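Local coordinates for DisA protein (Sorangium cellulosum, PDB 6CCA) that probably transfers methyl groups to a carbon of the chain growing on a trans-acyltransferase polyketide assembly line, where it builds the gem-dimethyl group of disorazol, at residues A60-S65 against R339-L344; I151-R156 against K193-A198; D199-L204 against L390-G395; F300-G305 against W331-E336; N335-V340 against S400-I405. All coordinates share one frame; numbering follows the deposited sequence.

Contact 1: A60-S65 against R339-L344; sequences ALERFS and RVVHFL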
# COMPACT_ATOMS: atom_id res chain seq x y z
N ALA A 60 -7.94 -0.19 18.11
CA ALA A 60 -7.78 1.01 18.89
C ALA A 60 -7.10 2.13 18.11
O ALA A 60 -7.40 3.34 18.30
CB ALA A 60 -6.96 0.72 20.16
N LEU A 61 -6.20 1.76 17.21
CA LEU A 61 -5.60 2.76 16.30
C LEU A 61 -6.67 3.45 15.46
O LEU A 61 -6.59 4.65 15.23
CB LEU A 61 -4.48 2.09 15.49
CG LEU A 61 -3.76 2.96 14.49
CD1 LEU A 61 -2.97 4.03 15.18
CD2 LEU A 61 -2.85 2.16 13.64
N GLU A 62 -7.67 2.72 15.02
CA GLU A 62 -8.74 3.30 14.23
C GLU A 62 -9.55 4.33 15.02
O GLU A 62 -9.85 5.38 14.54
CB GLU A 62 -9.69 2.23 13.70
CG GLU A 62 -9.27 1.63 12.39
CD GLU A 62 -9.85 2.39 11.19
OE1 GLU A 62 -11.01 2.20 10.78
OE2 GLU A 62 -9.14 3.16 10.70
N ARG A 63 -9.93 3.97 16.22
CA ARG A 63 -10.69 4.85 17.08
C ARG A 63 -9.88 6.10 17.43
O ARG A 63 -10.36 7.16 17.36
CB ARG A 63 -11.17 4.13 18.33
CG ARG A 63 -12.22 3.03 18.11
CD ARG A 63 -13.24 3.29 17.00
NE ARG A 63 -13.03 2.32 15.93
CZ ARG A 63 -13.32 2.46 14.64
NH1 ARG A 63 -13.91 3.51 14.14
NH2 ARG A 63 -12.96 1.50 13.84
N PHE A 64 -8.63 5.91 17.77
CA PHE A 64 -7.74 7.01 18.01
C PHE A 64 -7.69 7.99 16.82
O PHE A 64 -7.72 9.17 16.99
CB PHE A 64 -6.37 6.46 18.37
CG PHE A 64 -5.28 7.49 18.45
CD1 PHE A 64 -5.23 8.39 19.48
CD2 PHE A 64 -4.28 7.52 17.52
CE1 PHE A 64 -4.25 9.31 19.55
CE2 PHE A 64 -3.27 8.44 17.60
CZ PHE A 64 -3.25 9.33 18.63
N SER A 65 -7.62 7.44 15.61
CA SER A 65 -7.56 8.29 14.43
C SER A 65 -8.80 9.19 14.36
O SER A 65 -8.70 10.33 13.98
CB SER A 65 -7.43 7.42 13.17
OG SER A 65 -6.22 6.67 13.20
N ARG A 339 -8.19 -2.38 3.20
CA ARG A 339 -9.26 -1.70 3.92
C ARG A 339 -8.83 -0.25 4.00
O ARG A 339 -7.63 0.06 4.13
CB ARG A 339 -9.42 -2.37 5.29
CG ARG A 339 -10.51 -1.75 6.16
CD ARG A 339 -10.66 -2.38 7.58
NE ARG A 339 -11.29 -3.67 7.45
CZ ARG A 339 -12.57 -3.85 7.10
NH1 ARG A 339 -13.38 -2.82 6.90
NH2 ARG A 339 -13.06 -5.08 6.98
N VAL A 340 -9.80 0.69 3.82
CA VAL A 340 -9.50 2.09 3.82
C VAL A 340 -9.43 2.53 5.31
O VAL A 340 -10.26 3.28 5.79
CB VAL A 340 -10.58 2.94 3.15
CG1 VAL A 340 -10.04 4.34 2.98
CG2 VAL A 340 -10.91 2.45 1.74
N VAL A 341 -8.47 2.03 6.04
CA VAL A 341 -8.30 2.45 7.46
C VAL A 341 -8.00 3.95 7.63
O VAL A 341 -7.34 4.60 6.79
CB VAL A 341 -7.23 1.56 8.16
CG1 VAL A 341 -7.70 0.11 8.14
CG2 VAL A 341 -5.86 1.67 7.51
N HIS A 342 -8.49 4.51 8.77
CA HIS A 342 -8.36 5.95 9.02
C HIS A 342 -6.89 6.35 9.12
O HIS A 342 -6.49 7.45 8.70
CB HIS A 342 -9.08 6.31 10.30
CG HIS A 342 -10.54 5.99 10.29
ND1 HIS A 342 -11.32 6.02 9.15
CD2 HIS A 342 -11.38 5.67 11.31
CE1 HIS A 342 -12.55 5.67 9.45
NE2 HIS A 342 -12.61 5.47 10.76
N PHE A 343 -6.08 5.44 9.61
CA PHE A 343 -4.65 5.68 9.67
C PHE A 343 -4.10 6.06 8.35
O PHE A 343 -3.26 6.95 8.21
CB PHE A 343 -3.90 4.42 10.18
CG PHE A 343 -2.41 4.50 9.88
CD1 PHE A 343 -1.59 5.35 10.64
CD2 PHE A 343 -1.86 3.85 8.80
CE1 PHE A 343 -0.21 5.51 10.36
CE2 PHE A 343 -0.51 4.01 8.46
CZ PHE A 343 0.33 4.84 9.26
N LEU A 344 -4.49 5.34 7.31
CA LEU A 344 -4.05 5.66 5.96
C LEU A 344 -4.64 6.94 5.42
O LEU A 344 -3.94 7.77 4.77
CB LEU A 344 -4.39 4.49 5.00
CG LEU A 344 -3.57 3.22 5.28
CD1 LEU A 344 -4.08 2.13 4.32
CD2 LEU A 344 -2.08 3.43 5.07
O HOH W 1 -6.80 3.17 11.41
O HOH W 2 -12.18 2.63 7.79
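Glu-62 reaches from helix 55-75 to the first turn of helix 342-346, and its carboxylate lies against His-342. OE2 faces His-342 N at the amino end of the helix, where an acid suits the outward-pointing N-H groups, although the modelled distance is too short to be trusted. Water 2 links the other oxygen, OE1, to Val-340 O, 2.8 Å from the water. OE1 also stands over one face of the His-342 imidazole, offset toward the rim, with carboxylate and ring planes 32° apart.

Ser-65 CB packs on His-342 CB at 3.5 Å; with Ser-65 OG beside its own backbone N (chi1 -62°), the hydroxyl turns back to donate to Leu-61 O at 2.9 Å, so a small serine lets the helices come close while its hydroxyl is satisfied within its own helix. Leu-61 CD2 touches Phe-343 CB at 4.3 Å. Helix 152-163 completes this apolar side: Tyr-154 packs on Leu-61 and edge-to-face with Phe-343, and Leu-158 meets Ser-65 and Phe-343.

Contact 2: I151-R156 against K193-A198; sequences IAPYVR and KGNATA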
# COMPACT_ATOMS: atom_id res chain seq x y z
N ILE A 151 1.63 -1.23 16.99
CA ILE A 151 1.07 -0.02 16.42
C ILE A 151 1.96 1.21 16.62
O ILE A 151 1.63 2.31 16.11
CB ILE A 151 -0.37 0.25 16.88
CG1 ILE A 151 -0.51 0.47 18.40
CG2 ILE A 151 -1.31 -0.81 16.27
CD1 ILE A 151 -1.86 0.93 18.85
N ALA A 152 2.97 1.08 17.46
CA ALA A 152 3.75 2.28 17.86
C ALA A 152 4.24 3.14 16.66
O ALA A 152 4.13 4.38 16.71
CB ALA A 152 4.92 1.87 18.77
N PRO A 153 4.79 2.54 15.58
CA PRO A 153 5.26 3.42 14.50
C PRO A 153 4.16 4.13 13.74
O PRO A 153 4.37 5.23 13.24
CB PRO A 153 6.02 2.49 13.57
CG PRO A 153 5.51 1.12 13.94
CD PRO A 153 5.22 1.15 15.37
N TYR A 154 2.97 3.52 13.75
CA TYR A 154 1.78 4.14 13.16
C TYR A 154 1.34 5.33 14.04
O TYR A 154 1.03 6.41 13.52
CB TYR A 154 0.64 3.13 13.02
CG TYR A 154 1.04 1.91 12.19
CD1 TYR A 154 1.75 0.86 12.78
CD2 TYR A 154 0.71 1.79 10.89
CE1 TYR A 154 2.18 -0.21 12.08
CE2 TYR A 154 1.15 0.70 10.13
CZ TYR A 154 1.87 -0.32 10.73
OH TYR A 154 2.33 -1.47 10.08
N VAL A 155 1.35 5.13 15.35
CA VAL A 155 0.98 6.18 16.31
C VAL A 155 1.94 7.36 16.15
O VAL A 155 1.55 8.53 16.03
CB VAL A 155 0.98 5.66 17.75
CG1 VAL A 155 0.81 6.77 18.76
CG2 VAL A 155 -0.14 4.64 17.92
N ARG A 156 3.23 7.03 16.12
CA ARG A 156 4.28 8.03 15.93
C ARG A 156 4.03 8.86 14.68
O ARG A 156 4.03 10.09 14.74
CB ARG A 156 5.65 7.35 15.86
CG ARG A 156 6.27 7.05 17.21
CD ARG A 156 7.74 6.69 17.07
NE ARG A 156 8.53 7.81 16.55
CZ ARG A 156 9.11 7.81 15.35
NH1 ARG A 156 8.99 6.77 14.55
NH2 ARG A 156 9.81 8.87 14.96
N LYS A 193 8.84 -1.85 7.65
CA LYS A 193 9.48 -3.01 8.18
C LYS A 193 9.86 -2.83 9.65
O LYS A 193 10.00 -1.77 10.08
CB LYS A 193 10.71 -3.36 7.35
CG LYS A 193 11.88 -2.46 7.59
CD LYS A 193 13.18 -3.06 7.13
CE LYS A 193 14.29 -2.02 7.12
NZ LYS A 193 14.27 -1.23 5.88
N GLY A 194 10.06 -3.92 10.36
CA GLY A 194 10.41 -3.94 11.73
C GLY A 194 9.24 -3.86 12.69
O GLY A 194 9.43 -3.64 13.87
N ASN A 195 8.01 -4.01 12.23
CA ASN A 195 6.91 -4.13 13.12
C ASN A 195 6.14 -5.40 12.68
O ASN A 195 6.31 -5.84 11.56
CB ASN A 195 6.03 -2.88 13.07
CG ASN A 195 5.39 -2.60 11.67
OD1 ASN A 195 4.39 -3.16 11.28
ND2 ASN A 195 6.02 -1.67 10.90
N ALA A 196 5.37 -5.98 13.55
CA ALA A 196 4.85 -7.31 13.30
C ALA A 196 4.00 -7.46 12.04
O ALA A 196 4.24 -8.40 11.25
CB ALA A 196 4.08 -7.83 14.48
N THR A 197 3.02 -6.60 11.85
CA THR A 197 2.13 -6.78 10.69
C THR A 197 2.91 -6.57 9.38
O THR A 197 2.79 -7.39 8.45
CB THR A 197 0.88 -5.89 10.76
OG1 THR A 197 1.25 -4.52 10.69
CG2 THR A 197 0.07 -6.16 12.05
N ALA A 198 3.71 -5.51 9.28
CA ALA A 198 4.47 -5.28 8.03
C ALA A 198 5.41 -6.50 7.75
O ALA A 198 5.55 -6.96 6.60
CB ALA A 198 5.28 -3.99 8.05
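Pro-153, in the first turn of helix 152-163, and Asn-195, the residue just before helix 196-216, are the closest points of the two backbones, with CA atoms 7.9 Å apart, so the contact is made by side chains that bridge the gap. Tyr-154 does most of this: its hydroxyl OH donates to Asn-195 OD1 at 2.9 Å. The oxygen lies at the edge of the phenol, near the ring plane, while the amide plane stands at 77° to that ring. Asn-195 OD1 has a second donor, Ala-198 N at 3.2 Å, which makes the asparagine a helix N-cap. The two donors approach from opposite faces of the amide, each roughly 40° out of its plane, and so pin its rotation. Its CG sits between the backbone N and the carbonyl carbon (chi1 62°), which carries the amide back over the helix start. At the other end of the amide, ND2 is held by Pro-190 O and Leu-191 O; both ends of a buried polar group are thus satisfied, a task for which asparagine is well suited. Thr-197 OG1 lies 3.3 Å from Tyr-154 OH. Pro-153 CG adds a looser apolar touch, 4.1 Å from Asn-195 CB. Around the pair, helix 189-192 packs on Pro-153 and Tyr-154, while Phe-58 of helix 55-75 meets the tyrosine ring edge-to-face.

Contact 3: D199-L204 against L390-G395; sequences DHFNEL and LQHSDG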
# COMPACT_ATOMS: atom_id res chain seq x y z
N ASP A 199 6.09 -6.97 8.79
CA ASP A 199 7.03 -8.07 8.60
C ASP A 199 6.34 -9.33 8.20
O ASP A 199 6.86 -10.06 7.36
CB ASP A 199 7.85 -8.31 9.89
CG ASP A 199 8.85 -7.20 10.15
OD1 ASP A 199 9.17 -6.41 9.25
OD2 ASP A 199 9.32 -7.17 11.31
N HIS A 200 5.15 -9.58 8.69
CA HIS A 200 4.40 -10.78 8.31
C HIS A 200 4.16 -10.80 6.79
O HIS A 200 4.44 -11.79 6.07
CB HIS A 200 3.06 -10.81 9.03
CG HIS A 200 2.16 -11.86 8.52
ND1 HIS A 200 2.09 -13.12 9.08
CD2 HIS A 200 1.29 -11.85 7.49
CE1 HIS A 200 1.19 -13.83 8.42
NE2 HIS A 200 0.68 -13.08 7.46
N PHE A 201 3.65 -9.71 6.28
CA PHE A 201 3.44 -9.58 4.84
C PHE A 201 4.72 -9.52 4.00
O PHE A 201 4.73 -10.07 2.90
CB PHE A 201 2.40 -8.52 4.49
CG PHE A 201 1.05 -8.87 5.04
CD1 PHE A 201 0.24 -9.79 4.43
CD2 PHE A 201 0.62 -8.28 6.25
CE1 PHE A 201 -1.00 -10.08 4.98
CE2 PHE A 201 -0.58 -8.63 6.82
CZ PHE A 201 -1.37 -9.57 6.17
N ASN A 202 5.77 -8.87 4.50
CA ASN A 202 7.09 -8.84 3.83
C ASN A 202 7.61 -10.26 3.64
O ASN A 202 8.12 -10.67 2.57
CB ASN A 202 8.10 -8.01 4.63
CG ASN A 202 7.82 -6.51 4.61
OD1 ASN A 202 7.13 -6.00 3.73
ND2 ASN A 202 8.45 -5.79 5.53
N GLU A 203 7.39 -11.08 4.66
CA GLU A 203 7.87 -12.44 4.65
C GLU A 203 7.07 -13.30 3.71
O GLU A 203 7.68 -14.13 3.03
CB GLU A 203 7.94 -13.06 6.06
CG GLU A 203 9.02 -12.38 6.92
CD GLU A 203 10.47 -12.59 6.44
OE1 GLU A 203 10.79 -13.56 5.72
OE2 GLU A 203 11.30 -11.72 6.76
N LEU A 204 5.75 -13.03 3.58
CA LEU A 204 4.94 -13.71 2.59
C LEU A 204 5.32 -13.39 1.17
O LEU A 204 5.30 -14.26 0.32
CB LEU A 204 3.41 -13.45 2.77
CG LEU A 204 2.69 -14.17 3.87
CD1 LEU A 204 1.26 -13.69 3.88
CD2 LEU A 204 2.79 -15.69 3.59
N LEU A 390 -4.21 -14.41 -0.16
CA LEU A 390 -3.88 -15.43 0.85
C LEU A 390 -4.92 -15.36 2.00
O LEU A 390 -5.59 -14.34 2.17
CB LEU A 390 -2.47 -15.30 1.31
CG LEU A 390 -1.44 -15.61 0.22
CD1 LEU A 390 -0.07 -15.38 0.75
CD2 LEU A 390 -1.63 -17.06 -0.27
N GLN A 391 -5.10 -16.46 2.72
CA GLN A 391 -6.16 -16.53 3.74
C GLN A 391 -5.57 -16.19 5.08
O GLN A 391 -4.50 -16.68 5.43
CB GLN A 391 -6.74 -17.98 3.78
CG GLN A 391 -7.34 -18.40 2.49
CD GLN A 391 -7.80 -19.87 2.55
OE1 GLN A 391 -7.15 -20.79 1.97
NE2 GLN A 391 -8.89 -20.10 3.29
N HIS A 392 -6.27 -15.36 5.85
CA HIS A 392 -5.87 -14.97 7.19
C HIS A 392 -7.04 -14.99 8.11
O HIS A 392 -7.45 -13.97 8.69
CB HIS A 392 -5.20 -13.58 7.19
CG HIS A 392 -3.86 -13.59 6.54
ND1 HIS A 392 -3.72 -13.44 5.19
CD2 HIS A 392 -2.63 -13.77 7.03
CE1 HIS A 392 -2.44 -13.54 4.87
NE2 HIS A 392 -1.76 -13.73 5.97
N SER A 393 -7.64 -16.18 8.25
CA SER A 393 -8.87 -16.27 9.10
C SER A 393 -8.83 -17.42 10.09
O SER A 393 -8.21 -18.47 9.84
CB SER A 393 -10.14 -16.31 8.23
OG SER A 393 -10.05 -17.35 7.31
N ASP A 394 -9.41 -17.16 11.25
CA ASP A 394 -9.43 -18.13 12.33
C ASP A 394 -10.82 -18.07 12.94
O ASP A 394 -11.11 -17.17 13.78
CB ASP A 394 -8.43 -17.71 13.36
CG ASP A 394 -8.50 -18.55 14.62
OD1 ASP A 394 -8.87 -19.72 14.53
OD2 ASP A 394 -8.13 -18.05 15.72
N GLY A 395 -11.69 -18.97 12.46
CA GLY A 395 -13.09 -18.94 12.82
C GLY A 395 -13.80 -17.68 12.37
O GLY A 395 -13.78 -17.34 11.17
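His-392 projects toward helix 196-216 and meets His-200, Phe-201 and Leu-204 there. From CB, which points at the helix, CG turns beside the backbone N (chi1 -70°), laying the imidazole among the three side chains. On one branch CD2 comes 3.4 Å from His-200 NE2. On the other, CE1 lies 3.7 Å from Phe-201 CE1 and 3.8 Å from Leu-204 CD1. At the tip, NE2 shares a hydrogen bond with His-200 NE2 at 2.9 Å, nearly straight at 163°; each nitrogen lies at the edge of the other ring, and the ring planes stand 71° apart. Leu-204 CD1 also sits at the imidazole's edge, 3.7 Å from His-392 NE2. Histidine suits both places because its NE2 can give or take a hydrogen while the ring carbons pack on apolar neighbours.

Helix 196-216 lies against the central sheet of a class I methyltransferase-like fold, and His-392 lies between strand 387-389 and the small hairpin 393-394/397-398. The two histidines and Phe-201 form an aromatic cluster. Phe-201 sets CZ above one face of the His-392 ring, toward its rim, the two rings lying oblique to each other. His-200 CD2 stands over the centre of the Phe-201 ring, 3.6 Å above its plane. Beyond the rings, Leu-204 and Leu-390 reach tip to tip, their CD1 atoms 3.8 Å apart. Pro-43 packs on Leu-204 and His-392, and Leu-51 on both histidines.

Contact 4: F300-G305 against W331-E336; sequences FDVVLG and WLVLNE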
# COMPACT_ATOMS: atom_id res chain seq x y z
N PHE A 300 9.67 -11.09 -18.17
CA PHE A 300 9.66 -11.30 -16.75
C PHE A 300 8.89 -12.51 -16.31
O PHE A 300 7.80 -12.68 -16.72
CB PHE A 300 9.12 -10.05 -16.06
CG PHE A 300 10.01 -8.88 -16.22
CD1 PHE A 300 11.18 -8.82 -15.54
CD2 PHE A 300 9.74 -7.93 -17.14
CE1 PHE A 300 12.05 -7.79 -15.73
CE2 PHE A 300 10.60 -6.88 -17.32
CZ PHE A 300 11.75 -6.83 -16.61
N ASP A 301 9.49 -13.28 -15.42
CA ASP A 301 8.81 -14.43 -14.84
C ASP A 301 7.87 -13.97 -13.74
O ASP A 301 6.85 -14.62 -13.47
CB ASP A 301 9.85 -15.35 -14.27
CG ASP A 301 10.73 -15.96 -15.37
OD1 ASP A 301 10.27 -16.96 -15.98
OD2 ASP A 301 11.75 -15.35 -15.73
N VAL A 302 8.26 -12.92 -13.02
CA VAL A 302 7.49 -12.41 -11.84
C VAL A 302 7.57 -10.91 -11.86
O VAL A 302 8.63 -10.34 -12.14
CB VAL A 302 8.08 -12.90 -10.47
CG1 VAL A 302 7.27 -12.41 -9.28
CG2 VAL A 302 8.19 -14.40 -10.41
N VAL A 303 6.43 -10.27 -11.59
CA VAL A 303 6.39 -8.88 -11.25
C VAL A 303 5.92 -8.73 -9.81
O VAL A 303 4.84 -9.25 -9.46
CB VAL A 303 5.48 -8.10 -12.16
CG1 VAL A 303 5.39 -6.65 -11.76
CG2 VAL A 303 5.97 -8.13 -13.58
N LEU A 304 6.69 -8.01 -9.00
CA LEU A 304 6.38 -7.73 -7.60
C LEU A 304 6.01 -6.26 -7.43
O LEU A 304 6.72 -5.35 -7.92
CB LEU A 304 7.63 -8.00 -6.74
CG LEU A 304 7.57 -7.45 -5.30
CD1 LEU A 304 6.48 -8.22 -4.55
CD2 LEU A 304 8.90 -7.67 -4.65
N GLY A 305 4.89 -6.01 -6.75
CA GLY A 305 4.43 -4.64 -6.45
C GLY A 305 4.09 -4.56 -4.99
O GLY A 305 3.04 -5.10 -4.58
N TRP A 331 3.96 -14.78 -12.73
CA TRP A 331 3.15 -14.31 -11.56
C TRP A 331 3.22 -12.81 -11.31
O TRP A 331 4.30 -12.20 -11.47
CB TRP A 331 3.64 -14.99 -10.29
CG TRP A 331 3.53 -16.49 -10.20
CD1 TRP A 331 3.17 -17.36 -11.16
CD2 TRP A 331 3.93 -17.25 -9.08
NE1 TRP A 331 3.23 -18.65 -10.66
CE2 TRP A 331 3.75 -18.61 -9.40
CE3 TRP A 331 4.45 -16.91 -7.82
CZ2 TRP A 331 4.01 -19.63 -8.49
CZ3 TRP A 331 4.75 -17.93 -6.90
CH2 TRP A 331 4.50 -19.30 -7.25
N LEU A 332 2.09 -12.24 -10.93
CA LEU A 332 2.04 -10.96 -10.26
C LEU A 332 1.90 -11.20 -8.76
O LEU A 332 1.05 -12.02 -8.35
CB LEU A 332 0.87 -10.18 -10.79
CG LEU A 332 0.57 -8.87 -10.08
CD1 LEU A 332 1.75 -7.90 -10.22
CD2 LEU A 332 -0.69 -8.21 -10.64
N VAL A 333 2.79 -10.61 -7.98
CA VAL A 333 2.75 -10.74 -6.52
C VAL A 333 2.50 -9.33 -5.99
O VAL A 333 3.30 -8.37 -6.22
CB VAL A 333 4.07 -11.28 -5.99
CG1 VAL A 333 4.00 -11.32 -4.46
CG2 VAL A 333 4.34 -12.65 -6.61
N LEU A 334 1.35 -9.16 -5.33
CA LEU A 334 0.99 -7.89 -4.72
C LEU A 334 1.02 -7.97 -3.20
O LEU A 334 0.54 -8.98 -2.62
CB LEU A 334 -0.42 -7.47 -5.15
CG LEU A 334 -0.74 -7.30 -6.60
CD1 LEU A 334 -2.23 -7.10 -6.87
CD2 LEU A 334 0.05 -6.12 -7.15
N ASN A 335 1.56 -6.92 -2.57
CA ASN A 335 1.34 -6.65 -1.17
C ASN A 335 0.59 -5.34 -1.10
O ASN A 335 1.11 -4.29 -1.59
CB ASN A 335 2.67 -6.54 -0.48
CG ASN A 335 2.55 -6.29 1.03
OD1 ASN A 335 1.44 -6.16 1.57
ND2 ASN A 335 3.70 -6.32 1.72
N GLU A 336 -0.64 -5.39 -0.63
CA GLU A 336 -1.55 -4.27 -0.70
C GLU A 336 -2.35 -4.07 0.60
O GLU A 336 -2.71 -5.00 1.30
CB GLU A 336 -2.59 -4.43 -1.85
CG GLU A 336 -2.06 -4.03 -3.24
CD GLU A 336 -1.95 -2.51 -3.38
OE1 GLU A 336 -2.75 -1.74 -2.82
OE2 GLU A 336 -1.04 -2.04 -4.06
O HOH W 3 1.06 -2.99 -5.13
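Gly-305 O is gripped by several groups at the end of the strand pair: Asn-335 N donates to it at 3.1 Å, water 3 gives it a weak bond, and Leu-334 CA approaches it at 3.5 Å in a CA-H...O contact. The same water donates to Glu-336 OE2, which is also hydrogen-bonded to His-310 ND1. Behind this end the two strands run parallel, at 13° to each other, in a regular ladder. Trp-331 N binds Asp-301 O, Val-303 N binds Trp-331 O, and Val-333 N binds Val-303 O at 2.9 Å; Gly-305 N then donates to Val-333 O, also at 2.9 Å.

Branched side chains fill the faces. Val-302 CG1, anti to its own N (chi1 -179°), lies 4.0 Å from Val-333 CG2, and Leu-304 CD1 reaches Val-333 CG1 at the same distance. On the other face Val-303 CG1 touches Leu-332 CD1 at 4.1 Å. Gly-305 brings no side chain to the face of Val-303, Leu-332 and Leu-334, and takes part through its backbone N and O. The chemistry thus changes along the pair: an apolar centre gives way to a polar, hydrated carboxyl end, the end at which class I methyltransferases usually hold their cofactor.

Contact 5: N335-V340 against S400-I405; sequences NEMTRV and SIQNVI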
# COMPACT_ATOMS: atom_id res chain seq x y z
N ASN A 335 1.56 -6.92 -2.57
CA ASN A 335 1.34 -6.65 -1.17
C ASN A 335 0.59 -5.34 -1.10
O ASN A 335 1.11 -4.29 -1.59
CB ASN A 335 2.67 -6.54 -0.48
CG ASN A 335 2.55 -6.29 1.03
OD1 ASN A 335 1.44 -6.16 1.57
ND2 ASN A 335 3.70 -6.32 1.72
N GLU A 336 -0.64 -5.39 -0.63
CA GLU A 336 -1.55 -4.27 -0.70
C GLU A 336 -2.35 -4.07 0.60
O GLU A 336 -2.71 -5.00 1.30
CB GLU A 336 -2.59 -4.43 -1.85
CG GLU A 336 -2.06 -4.03 -3.24
CD GLU A 336 -1.95 -2.51 -3.38
OE1 GLU A 336 -2.75 -1.74 -2.82
OE2 GLU A 336 -1.04 -2.04 -4.06
N MET A 337 -2.70 -2.81 0.87
CA MET A 337 -3.59 -2.50 1.97
C MET A 337 -5.01 -2.68 1.39
O MET A 337 -5.29 -2.16 0.29
CB MET A 337 -3.34 -1.07 2.51
CG MET A 337 -1.88 -0.87 2.92
SD MET A 337 -1.44 -1.88 4.38
CE MET A 337 0.32 -1.48 4.38
N THR A 338 -5.83 -3.45 2.09
CA THR A 338 -7.13 -3.91 1.61
C THR A 338 -8.37 -3.41 2.38
O THR A 338 -9.46 -3.97 2.21
CB THR A 338 -7.11 -5.44 1.55
OG1 THR A 338 -6.61 -5.99 2.78
CG2 THR A 338 -6.16 -5.91 0.45
N ARG A 339 -8.19 -2.38 3.20
CA ARG A 339 -9.26 -1.70 3.92
C ARG A 339 -8.83 -0.25 4.00
O ARG A 339 -7.63 0.06 4.13
CB ARG A 339 -9.42 -2.37 5.29
CG ARG A 339 -10.51 -1.75 6.16
CD ARG A 339 -10.66 -2.38 7.58
NE ARG A 339 -11.29 -3.67 7.45
CZ ARG A 339 -12.57 -3.85 7.10
NH1 ARG A 339 -13.38 -2.82 6.90
NH2 ARG A 339 -13.06 -5.08 6.98
N VAL A 340 -9.80 0.69 3.82
CA VAL A 340 -9.50 2.09 3.82
C VAL A 340 -9.43 2.53 5.31
O VAL A 340 -10.26 3.28 5.79
CB VAL A 340 -10.58 2.94 3.15
CG1 VAL A 340 -10.04 4.34 2.98
CG2 VAL A 340 -10.91 2.45 1.74
N SER A 400 -8.22 -8.27 7.66
CA SER A 400 -8.66 -7.65 6.42
C SER A 400 -7.93 -6.38 6.04
O SER A 400 -8.21 -5.84 4.97
CB SER A 400 -10.16 -7.36 6.45
OG SER A 400 -10.44 -6.50 7.53
N ILE A 401 -7.02 -5.91 6.87
CA ILE A 401 -6.37 -4.62 6.67
C ILE A 401 -5.35 -4.64 5.53
O ILE A 401 -5.10 -3.62 4.89
CB ILE A 401 -5.60 -4.24 7.98
CG1 ILE A 401 -6.61 -3.80 9.02
CG2 ILE A 401 -4.59 -3.12 7.74
CD1 ILE A 401 -5.94 -3.52 10.38
N GLN A 402 -4.78 -5.79 5.30
CA GLN A 402 -3.69 -6.00 4.36
C GLN A 402 -3.67 -7.45 3.91
O GLN A 402 -4.11 -8.41 4.62
CB GLN A 402 -2.37 -5.72 5.06
CG GLN A 402 -1.12 -5.70 4.24
CD GLN A 402 0.09 -5.15 4.97
OE1 GLN A 402 0.03 -4.75 6.13
NE2 GLN A 402 1.22 -5.18 4.30
N ASN A 403 -3.18 -7.63 2.70
CA ASN A 403 -2.99 -8.99 2.17
C ASN A 403 -1.91 -9.09 1.11
O ASN A 403 -1.52 -8.04 0.50
CB ASN A 403 -4.33 -9.55 1.66
CG ASN A 403 -4.38 -11.09 1.77
OD1 ASN A 403 -3.45 -11.73 2.28
ND2 ASN A 403 -5.47 -11.67 1.27
N VAL A 404 -1.37 -10.29 0.95
CA VAL A 404 -0.59 -10.63 -0.25
C VAL A 404 -1.51 -11.40 -1.22
O VAL A 404 -2.28 -12.32 -0.82
CB VAL A 404 0.65 -11.37 0.11
CG1 VAL A 404 1.27 -12.07 -1.09
CG2 VAL A 404 1.66 -10.43 0.75
N ILE A 405 -1.47 -11.01 -2.47
CA ILE A 405 -2.32 -11.53 -3.55
C ILE A 405 -1.44 -12.03 -4.67
O ILE A 405 -0.58 -11.30 -5.12
CB ILE A 405 -3.35 -10.51 -4.06
CG1 ILE A 405 -4.18 -9.94 -2.87
CG2 ILE A 405 -4.27 -11.17 -5.09
CD1 ILE A 405 -4.03 -8.49 -2.72
O HOH W 4 4.26 -5.33 4.50
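Gln-402 NE2 donates to Asn-335 OD1 at 2.9 Å in an almost straight bond (174°), with the donor in the carbonyl plane and on a lone pair. The two amides are nearly coplanar, 20° apart, and water 4 accepts from Asn-335 ND2 and Gln-402 NE2, tying their nitrogens together. At the far end Arg-339 grips Ser-400 OG side-on, with NE and NH2 each 3.0 Å away and the oxygen in the guanidinium plane; a small hydroxyl fits this two-nitrogen hold. Thr-338 continues the pairing where the strand ends: its OG1, placed between backbone N and carbonyl carbon (chi1 49°), donates to Ser-400 O at 2.7 Å, and its N to Ile-401 O. Within the antiparallel ladder Glu-336 and Asn-403 form a hydrogen-bonded pair, N to O both ways at 3.0 Å.

Packing completes the non-hydrogen-bonded pairs. Met-337 lies alongside Gln-402, pointing the same way, with SD 3.7 Å from Gln-402 CD, so that the flexible thioether lines the amide. Asn-335 CB meets Val-404 CG2 at 4.2 Å. Helix 196-216 lies over the face bearing Asn-335 and Gln-402, through Phe-201; on the other face Trp-375 of helix 372-381 packs on Glu-336 and Ile-405. Strand 387-389 and its following loop flank strand 402-409 on the far side from 330-337, Leu-390 O taking a bond from Asn-403 ND2.

Contacts 4 and 5 share strand 330-337, whose neighbours are 300-306 on one side and antiparallel 402-409 on the other, the usual order of a class I methyltransferase sheet; their centres lie about 14 Å apart. Contact 3 sets helix 196-216 against the chain beyond this sheet, its centre about 10 Å from that of contact 5. That helix begins in contact 2, which touches contact 1, about 13 Å between centres. The second segment of contact 1 overlaps the first of contact 5. Contacts 2 and 4 are both nested in the loop closed by contact 1, which, with contact 2, ties the amino-terminal helices to the methyltransferase fold; the centres of contacts 1 and 4 lie about 27 Å apart.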